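Long-range contact in Ras-3 from Cryphonectria parasitica (Cryphonectria parasitica, PDB 4KU4), which is a small Ras-family G protein with a P-loop nucleotide-binding fold that holds guanosine-5'-diphosphate: residues A[146-151]-A[173-178]. Numbering follows the deposited sequence. Where two conformers were deposited one is given.
Sequences KCDLDT and ETSAKL. With GDP (guanosine-5'-diphosphate), chain C.
The guanine-binding end of the Ras fold is built here from the NKCD loop, to which Lys146 and Asp148 belong, and the ETSAK loop of Glu173 to Lys177, each starting at the end of a parallel strand of the central sheet. Asp148 and Ser175 join them: Ser175 OG, anti to its backbone N (chi1 175°), donates to Asp148 OD1 at 2.6 Å and meets the carboxylate from above its plane. The same hydroxyl oxygen accepts from Leu178 N at 3.2 Å, an ST motif, so the hydroxyl both gives and takes a bond, which fixes its rotation. GDP N1 donates almost straight to Asp148 OD1 (2.7 Å, 171°) and GDP N2 to Asp148 OD2 (2.8 Å), a two-pronged pairing with the base edge. The ring lies between two lysine chains: Lys146 CG rests 3.8 Å from GDP C6 over one face, Lys177 CB 3.6 Å from GDP N1 over the other. Lys146 NZ makes a salt bridge with Asp94 and a hydrogen bond to the Gly24 carbonyl, with a weak one to GDP O4'. At the backbone, Cys147 N donates to Thr174 O (3.0 Å), tying the loops together beside the pocket. A water bonded to Asp148 OD2 and Lys177 NZ bridges charges 4.5 Å apart. The serine bond thus helps hold OD1 while the base sets the carboxylate's orientation; these donors and the nearby lysine would be expected to favour its charged form.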
loop_
_atom_site.group_PDB
_atom_site.type_symbol
_atom_site.label_atom_id
_atom_site.label_comp_id
_atom_site.label_asym_id
_atom_site.label_seq_id
_atom_site.Cartn_x
_atom_site.Cartn_y
_atom_site.Cartn_z
ATOM N N LYS A 146 -10.930 -3.546 4.282
ATOM C CA LYS A 146 -12.165 -4.213 4.688
ATOM C C LYS A 146 -13.001 -3.322 5.606
ATOM O O LYS A 146 -13.651 -3.800 6.535
ATOM C CB LYS A 146 -11.897 -5.586 5.330
ATOM C CG LYS A 146 -10.829 -6.433 4.644
ATOM C CD LYS A 146 -11.063 -7.916 4.876
ATOM C CE LYS A 146 -9.933 -8.758 4.269
ATOM N NZ LYS A 146 -9.953 -10.156 4.793
ATOM N N CYS A 147 -13.002 -2.021 5.335
ATOM C CA CYS A 147 -13.743 -1.105 6.196
ATOM C C CYS A 147 -15.265 -1.238 6.026
ATOM O O CYS A 147 -16.029 -0.706 6.826
ATOM C CB CYS A 147 -13.295 0.414 6.058
ATOM S SG CYS A 147 -13.634 1.125 4.410
ATOM N N ASP A 148 -15.697 -1.944 4.982
ATOM C CA ASP A 148 -17.123 -2.242 4.793
ATOM C C ASP A 148 -17.593 -3.223 5.873
ATOM O O ASP A 148 -18.792 -3.421 6.070
ATOM C CB ASP A 148 -17.376 -2.834 3.406
ATOM C CG ASP A 148 -16.536 -4.066 3.142
ATOM O OD1 ASP A 148 -15.313 -3.914 2.952
ATOM O OD2 ASP A 148 -17.080 -5.184 3.152
ATOM N N LEU A 149 -16.634 -3.836 6.560
ATOM C CA LEU A 149 -16.921 -4.809 7.614
ATOM C C LEU A 149 -16.913 -4.128 8.976
ATOM O O LEU A 149 -16.330 -4.634 9.941
ATOM C CB LEU A 149 -15.907 -5.965 7.575
ATOM C CG LEU A 149 -15.998 -6.796 6.290
ATOM C CD1 LEU A 149 -15.077 -7.996 6.340
ATOM C CD2 LEU A 149 -17.432 -7.228 6.071
ATOM N N ASP A 150 -17.580 -2.981 9.036
ATOM C CA ASP A 150 -17.568 -2.121 10.210
ATOM C C ASP A 150 -18.047 -2.831 11.474
ATOM O O ASP A 150 -17.444 -2.677 12.541
ATOM C CB ASP A 150 -18.333 -0.808 9.954
ATOM C CG ASP A 150 -19.837 -1.009 9.713
ATOM O OD1 ASP A 150 -20.223 -1.872 8.898
ATOM O OD2 ASP A 150 -20.641 -0.264 10.323
ATOM N N THR A 151 -19.083 -3.655 11.340
ATOM C CA THR A 151 -19.667 -4.348 12.488
ATOM C C THR A 151 -18.764 -5.437 13.062
ATOM O O THR A 151 -19.087 -6.042 14.087
ATOM C CB THR A 151 -21.020 -4.990 12.124
ATOM O OG1 THR A 151 -20.813 -6.065 11.198
ATOM C CG2 THR A 151 -21.953 -3.953 11.515
ATOM N N GLU A 173 -8.240 4.369 5.136
ATOM C CA GLU A 173 -9.127 3.216 5.286
ATOM C C GLU A 173 -9.800 2.934 3.946
ATOM O O GLU A 173 -10.248 3.861 3.255
ATOM C CB GLU A 173 -10.135 3.430 6.404
ATOM C CG GLU A 173 -9.469 3.264 7.747
ATOM C CD GLU A 173 -10.402 2.750 8.802
ATOM O OE1 GLU A 173 -11.630 2.761 8.570
ATOM O OE2 GLU A 173 -9.907 2.328 9.864
ATOM N N THR A 174 -9.868 1.658 3.582
ATOM C CA THR A 174 -10.379 1.276 2.272
ATOM C C THR A 174 -11.289 0.067 2.267
ATOM O O THR A 174 -11.358 -0.675 3.250
ATOM C CB THR A 174 -9.185 0.850 1.337
ATOM O OG1 THR A 174 -8.505 -0.286 1.896
ATOM C CG2 THR A 174 -8.207 2.003 1.143
ATOM N N SER A 175 -12.041 -0.085 1.177
ATOM C CA SER A 175 -12.785 -1.316 0.957
ATOM C C SER A 175 -12.498 -1.732 -0.475
ATOM O O SER A 175 -13.031 -1.143 -1.408
ATOM C CB SER A 175 -14.290 -1.198 1.178
ATOM O OG SER A 175 -14.937 -2.411 0.819
ATOM N N ALA A 176 -11.586 -2.690 -0.645
ATOM C CA ALA A 176 -11.289 -3.241 -1.957
ATOM C C ALA A 176 -12.547 -3.775 -2.609
ATOM O O ALA A 176 -12.665 -3.780 -3.836
ATOM C CB ALA A 176 -10.251 -4.357 -1.831
ATOM N N LYS A 177 -13.481 -4.241 -1.789
ATOM C CA LYS A 177 -14.692 -4.880 -2.301
ATOM C C LYS A 177 -15.602 -3.833 -2.917
ATOM O O LYS A 177 -16.145 -4.036 -4.001
ATOM C CB LYS A 177 -15.416 -5.637 -1.180
ATOM C CG LYS A 177 -16.718 -6.300 -1.613
ATOM C CD LYS A 177 -17.501 -6.828 -0.418
ATOM C CE LYS A 177 -18.947 -7.117 -0.802
ATOM N NZ LYS A 177 -19.799 -7.495 0.354
ATOM N N LEU A 178 -15.742 -2.693 -2.246
ATOM C CA LEU A 178 -16.629 -1.642 -2.747
ATOM C C LEU A 178 -15.899 -0.576 -3.564
ATOM O O LEU A 178 -16.532 0.238 -4.231
ATOM C CB LEU A 178 -17.427 -1.014 -1.603
ATOM C CG LEU A 178 -18.379 -2.003 -0.930
ATOM C CD1 LEU A 178 -19.169 -1.341 0.177
ATOM C CD2 LEU A 178 -19.316 -2.590 -1.971
HETATM P PB GDP C . -4.290 -10.942 0.156
HETATM O O1B GDP C . -3.878 -10.738 -1.283
HETATM O O2B GDP C . -3.714 -9.818 1.013
HETATM O O3B GDP C . -3.814 -12.290 0.659
HETATM O O3A GDP C . -5.906 -10.865 0.240
HETATM P PA GDP C . -6.975 -11.124 -0.963
HETATM O O1A GDP C . -7.039 -9.964 -1.932
HETATM O O2A GDP C . -6.732 -12.427 -1.686
HETATM O "O5'" GDP C . -8.361 -11.166 -0.161
HETATM C "C5'" GDP C . -8.536 -12.155 0.857
HETATM C "C4'" GDP C . -10.026 -12.258 1.140
HETATM O "O4'" GDP C . -10.446 -10.994 1.610
HETATM C "C3'" GDP C . -10.848 -12.552 -0.099
HETATM O "O3'" GDP C . -11.929 -13.439 0.242
HETATM C "C2'" GDP C . -11.409 -11.203 -0.479
HETATM O "O2'" GDP C . -12.664 -11.314 -1.148
HETATM C "C1'" GDP C . -11.562 -10.540 0.875
HETATM N N9 GDP C . -11.453 -9.068 0.825
HETATM C C8 GDP C . -10.409 -8.347 0.369
HETATM N N7 GDP C . -10.654 -7.023 0.505
HETATM C C5 GDP C . -11.869 -6.895 1.067
HETATM C C6 GDP C . -12.740 -5.785 1.481
HETATM O O6 GDP C . -12.373 -4.608 1.334
HETATM N N1 GDP C . -13.927 -6.081 2.030
HETATM C C2 GDP C . -14.355 -7.333 2.200
HETATM N N2 GDP C . -15.578 -7.521 2.753
HETATM N N3 GDP C . -13.611 -8.408 1.839
HETATM C C4 GDP C . -12.391 -8.242 1.277
HETATM O O HOH W 1 -19.681 -5.747 3.120
#